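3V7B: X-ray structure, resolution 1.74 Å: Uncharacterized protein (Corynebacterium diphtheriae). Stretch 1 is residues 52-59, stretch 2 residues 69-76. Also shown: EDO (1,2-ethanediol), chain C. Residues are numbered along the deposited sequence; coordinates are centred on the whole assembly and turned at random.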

ATOM      1  N   ARG A  52       8.532   1.749  11.118  1.00 16.16           N
ATOM      2  CA  ARG A  52       9.021   3.168  10.914  1.00 16.78           C
ATOM      3  C   ARG A  52       7.905   4.174  10.697  1.00 16.22           C
ATOM      4  O   ARG A  52       8.018   5.357  11.085  1.00 15.55           O
ATOM      5  N   PHE A  53       6.814   3.670  10.169  1.00 15.51           N
ATOM      6  CA  PHE A  53       5.621   4.486   9.852  1.00 15.83           C
ATOM      7  C   PHE A  53       4.711   4.493  11.063  1.00 15.49           C
ATOM      8  O   PHE A  53       4.597   3.475  11.708  1.00 16.14           O
ATOM      9  N   ASP A  54       4.061   5.615  11.335  1.00 17.90           N
ATOM     10  CA  ASP A  54       3.106   5.676  12.476  1.00 20.88           C
ATOM     11  C   ASP A  54       2.120   4.486  12.402  1.00 22.01           C
ATOM     12  O   ASP A  54       1.903   3.760  13.384  1.00 22.36           O
ATOM     13  N   THR A  55       1.529   4.293  11.218  1.00 19.66           N
ATOM     14  CA  THR A  55       0.770   3.085  10.915  1.00 19.71           C
ATOM     15  C   THR A  55       1.710   2.143  10.220  1.00 17.42           C
ATOM     16  O   THR A  55       2.186   2.456   9.103  1.00 15.38           O
ATOM     17  N   PRO A  56       2.005   0.991  10.842  1.00 17.64           N
ATOM     18  CA  PRO A  56       3.001   0.142  10.169  1.00 16.94           C
ATOM     19  C   PRO A  56       2.636  -0.232   8.774  1.00 16.89           C
ATOM     20  O   PRO A  56       1.496  -0.528   8.504  1.00 18.26           O
ATOM     21  N   ALA A  57       3.617  -0.224   7.886  1.00 14.60           N
ATOM     22  CA  ALA A  57       3.476  -0.738   6.540  1.00 13.49           C
ATOM     23  C   ALA A  57       3.446  -2.255   6.619  1.00 14.00           C
ATOM     24  O   ALA A  57       4.078  -2.828   7.502  1.00 14.29           O
ATOM     25  N   CYS A  58       2.695  -2.896   5.727  1.00 12.42           N
ATOM     26  CA  CYS A  58       2.533  -4.362   5.766  1.00 13.28           C
ATOM     27  C   CYS A  58       2.970  -4.888   4.388  1.00 13.05           C
ATOM     28  O   CYS A  58       2.564  -4.387   3.333  1.00 14.63           O
ATOM     29  N   VAL A  59       3.763  -5.942   4.418  1.00 12.48           N
ATOM     30  CA  VAL A  59       4.239  -6.566   3.165  1.00 12.21           C
ATOM     31  C   VAL A  59       3.969  -8.061   3.174  1.00 13.46           C
ATOM     32  O   VAL A  59       4.143  -8.717   4.203  1.00 14.46           O
ATOM     33  N   ALA A  69       2.076  -8.325  -2.439  1.00 15.24           N
ATOM     34  CA  ALA A  69       1.362  -7.069  -2.156  1.00 13.98           C
ATOM     35  C   ALA A  69       2.124  -6.302  -1.091  1.00 15.14           C
ATOM     36  O   ALA A  69       2.684  -6.849  -0.121  1.00 15.36           O
ATOM     37  N   THR A  70       2.095  -5.007  -1.240  1.00 14.39           N
ATOM     38  CA  THR A  70       2.680  -4.110  -0.263  1.00 13.99           C
ATOM     39  C   THR A  70       1.662  -3.015   0.040  1.00 13.00           C
ATOM     40  O   THR A  70       1.121  -2.386  -0.890  1.00 11.99           O
ATOM     41  N   VAL A  71       1.453  -2.729   1.333  1.00 11.69           N
ATOM     42  CA  VAL A  71       0.480  -1.728   1.728  1.00 12.35           C
ATOM     43  C   VAL A  71       1.201  -0.747   2.618  1.00 12.19           C
ATOM     44  O   VAL A  71       1.805  -1.140   3.617  1.00 10.03           O
HETATM   45  N   MSE A  72       1.166   0.521   2.195  1.00 11.98           N
HETATM   46  CA  MSE A  72       1.841   1.588   2.893  1.00 11.78           C
HETATM   47  C   MSE A  72       0.927   2.775   3.216  1.00 12.60           C
HETATM   48  O   MSE A  72       0.281   3.350   2.333  1.00 13.45           O
ATOM     49  N   VAL A  73       0.859   3.101   4.514  1.00 11.94           N
ATOM     50  CA  VAL A  73       0.154   4.232   5.059  1.00 12.68           C
ATOM     51  C   VAL A  73       1.109   5.355   5.496  1.00 12.28           C
ATOM     52  O   VAL A  73       2.014   5.154   6.274  1.00 15.31           O
ATOM     53  N   ARG A  74       0.946   6.566   4.941  1.00 13.22           N
ATOM     54  CA  ARG A  74       1.860   7.655   5.166  1.00 13.57           C
ATOM     55  C   ARG A  74       1.129   8.804   5.860  1.00 15.11           C
ATOM     56  O   ARG A  74       0.055   9.188   5.472  1.00 16.20           O
ATOM     57  N   HIS A  75       1.676   9.289   6.917  1.00 16.45           N
ATOM     58  CA  HIS A  75       1.159  10.533   7.497  1.00 18.33           C
ATOM     59  C   HIS A  75       2.219  11.585   7.215  1.00 18.49           C
ATOM     60  O   HIS A  75       3.324  11.617   7.832  1.00 18.28           O
HETATM   61  N   MSE A  76       1.948  12.423   6.238  1.00 19.34           N
HETATM   62  CA  MSE A  76       2.921  13.452   5.807  1.00 19.13           C
HETATM   63  C   MSE A  76       2.714  14.762   6.598  1.00 18.82           C
HETATM   64  O   MSE A  76       1.659  14.977   7.194  1.00 19.34           O
TER

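Stretch 2 runs as a β-strand from Ala-69 to His-75, antiparallel to the strand that includes Ala-57 to Val-59, and the contact buries 538 Å² in all. Ala-69 contributes mainly backbone, its O lying 3.6 Å from Val-59 CA. Thr-70 pairs with Val-59, and their side chains share one face of the sheet: Thr-70 (m) brings OG1 to 3.8 Å from CG1 of Val-59 (t). The same OG1 hydrogen-bonds O2 of a 1,2-ethanediol molecule, probably from the crystallisation liquor, at 2.6 Å.

Val-71 (t) and Cys-58 (m) occupy the other face. Their backbones form a closed hydrogen-bonded pair, with Cys-58 N to Val-71 O at 2.9 Å and Val-71 N to Cys-58 O at 2.8 Å. Met-72, a selenomethionine, leaves the backbone sideways, and its t, t, p conformation carries SE to 4.0 Å from Phe-53 CZ, while its CG lies over one face of that ring.

Next to this, two waters link the backbones of Thr-55 and Val-73, alongside direct side-chain contacts. Val-73 (t) points toward stretch 1 and packs its CB 3.8 Å from Thr-55 CB. Val-73 O accepts from both waters, at 2.8 Å from water 1 and 2.9 Å from water 2; water 1 also donates to Thr-55 O (2.6 Å), and water 2 accepts from Thr-55 N (3.0 Å).

Although the CA-to-CB bond of Arg-74 points away, its m, m, m side chain folds back, placing CD 3.5 Å from CE1 of Phe-53 (m), which lies over one face of the guanidinium. The guanidinium nitrogens are hydrogen-bonded elsewhere in the structure. His-75 (m) points in, with CE1 3.6 Å from OG1 of Thr-55 (m) and ND1 2.9 Å from water 2, to which it is hydrogen-bonded. Its CB lies 3.9 Å from Asp-54 OD2. Met-76, also selenomethionine, makes no contact with stretch 1.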

ATOM      1  CB  ARG A  52      10.059   3.272   9.800  1.00 16.12           C
ATOM      2  CG  ARG A  52      11.339   2.566  10.142  1.00 16.49           C
ATOM      3  CD  ARG A  52      12.330   2.598   8.976  1.00 17.31           C
ATOM      4  NE  ARG A  52      11.708   2.030   7.777  1.00 17.43           N
ATOM      5  CZ  ARG A  52      12.113   2.272   6.520  1.00 17.99           C
ATOM      6  NH1 ARG A  52      13.185   3.036   6.276  1.00 17.43           N
ATOM      7  NH2 ARG A  52      11.473   1.736   5.469  1.00 17.25           N
ATOM      8  CB  PHE A  53       4.942   3.906   8.650  1.00 15.45           C
ATOM      9  CG  PHE A  53       5.866   3.790   7.448  1.00 14.98           C
ATOM     10  CD1 PHE A  53       6.066   4.856   6.570  1.00 16.28           C
ATOM     11  CD2 PHE A  53       6.574   2.653   7.243  1.00 15.94           C
ATOM     12  CE1 PHE A  53       6.970   4.764   5.461  1.00 15.72           C
ATOM     13  CE2 PHE A  53       7.453   2.515   6.149  1.00 15.86           C
ATOM     14  CZ  PHE A  53       7.650   3.567   5.260  1.00 16.12           C
ATOM     15  CB  ASP A  54       2.284   6.966  12.481  1.00 23.78           C
ATOM     16  CG  ASP A  54       3.121   8.245  12.592  1.00 24.27           C
ATOM     17  OD1 ASP A  54       4.341   8.171  12.866  1.00 24.64           O
ATOM     18  OD2 ASP A  54       2.499   9.311  12.378  1.00 24.83           O
ATOM     19  CB  THR A  55      -0.453   3.362   9.996  1.00 19.36           C
ATOM     20  OG1 THR A  55      -1.351   4.228  10.700  1.00 21.58           O
ATOM     21  CG2 THR A  55      -1.138   2.063   9.687  1.00 17.17           C
ATOM     22  CB  PRO A  56       3.039  -1.117  11.053  1.00 17.90           C
ATOM     23  CG  PRO A  56       2.638  -0.630  12.397  1.00 20.20           C
ATOM     24  CD  PRO A  56       1.497   0.308  12.047  1.00 19.43           C
ATOM     25  CB  ALA A  57       4.628  -0.285   5.704  1.00 13.52           C
ATOM     26  CB  CYS A  58       1.096  -4.791   6.052  1.00 12.79           C
ATOM     27  SG  CYS A  58       0.503  -4.252   7.685  1.00 16.73           S
ATOM     28  CB  VAL A  59       5.715  -6.370   3.006  1.00 12.84           C
ATOM     29  CG1 VAL A  59       6.155  -6.876   1.601  1.00 11.95           C
ATOM     30  CG2 VAL A  59       6.076  -4.894   3.178  1.00 12.68           C
ATOM     31  CB  ALA A  69      -0.084  -7.334  -1.686  1.00 14.45           C
ATOM     32  CB  THR A  70       3.966  -3.458  -0.855  1.00 15.38           C
ATOM     33  OG1 THR A  70       4.966  -4.463  -1.138  1.00 16.48           O
ATOM     34  CG2 THR A  70       4.520  -2.339   0.068  1.00 14.99           C
ATOM     35  CB  VAL A  71      -0.735  -2.321   2.495  1.00 13.06           C
ATOM     36  CG1 VAL A  71      -1.664  -1.230   3.002  1.00 13.52           C
ATOM     37  CG2 VAL A  71      -1.499  -3.328   1.575  1.00 12.66           C
HETATM   38  CB  MSE A  72       3.080   2.067   2.140  1.00 11.99           C
HETATM   39  CG  MSE A  72       3.869   3.206   2.903  1.00 13.47           C
HETATM   40 SE   MSE A  72       5.491   3.659   1.928  0.86 14.40          SE
HETATM   41  CE  MSE A  72       4.555   4.402   0.361  1.00 15.38           C
ATOM     42  CB  VAL A  73      -0.788   3.838   6.224  1.00 13.59           C
ATOM     43  CG1 VAL A  73      -1.547   5.108   6.731  1.00 14.67           C
ATOM     44  CG2 VAL A  73      -1.812   2.799   5.713  1.00 12.25           C
ATOM     45  CB  ARG A  74       2.411   8.216   3.879  1.00 13.45           C
ATOM     46  CG  ARG A  74       3.479   7.437   3.181  1.00 13.25           C
ATOM     47  CD  ARG A  74       4.534   6.829   3.991  1.00 13.44           C
ATOM     48  NE  ARG A  74       5.281   7.834   4.791  1.00 13.67           N
ATOM     49  CZ  ARG A  74       6.349   8.508   4.411  1.00 14.89           C
ATOM     50  NH1 ARG A  74       6.929   8.262   3.270  1.00 14.56           N
ATOM     51  NH2 ARG A  74       6.890   9.404   5.232  1.00 15.26           N
ATOM     52  CB  HIS A  75       0.885  10.370   8.984  1.00 22.79           C
ATOM     53  CG  HIS A  75      -0.318   9.521   9.299  1.00 25.65           C
ATOM     54  ND1 HIS A  75      -0.314   8.148   9.158  1.00 29.14           N
ATOM     55  CD2 HIS A  75      -1.558   9.854   9.829  1.00 27.23           C
ATOM     56  CE1 HIS A  75      -1.511   7.662   9.515  1.00 26.67           C
ATOM     57  NE2 HIS A  75      -2.281   8.702   9.929  1.00 27.99           N
HETATM   58  CB  MSE A  76       2.833  13.731   4.304  1.00 17.34           C
HETATM   59  CG  MSE A  76       3.033  12.483   3.394  1.00 16.81           C
HETATM   60 SE   MSE A  76       4.655  11.420   3.820  0.86 14.47          SE
HETATM   61  CE  MSE A  76       5.945  12.575   2.944  1.00 15.60           C
TER
HETATM   62  C1  EDO C 401       5.028  -5.972  -6.036  1.00 23.41           C
HETATM   63  O1  EDO C 401       6.157  -6.749  -5.603  1.00 22.16           O
HETATM   64  C2  EDO C 401       4.179  -5.602  -4.809  1.00 21.57           C
HETATM   65  O2  EDO C 401       4.849  -4.890  -3.740  1.00 22.70           O
HETATM   66  O   HOH W   1       2.749   2.451   6.529  1.00 10.91           O
HETATM   67  O   HOH W   2       1.858   6.205   8.923  1.00 12.80           O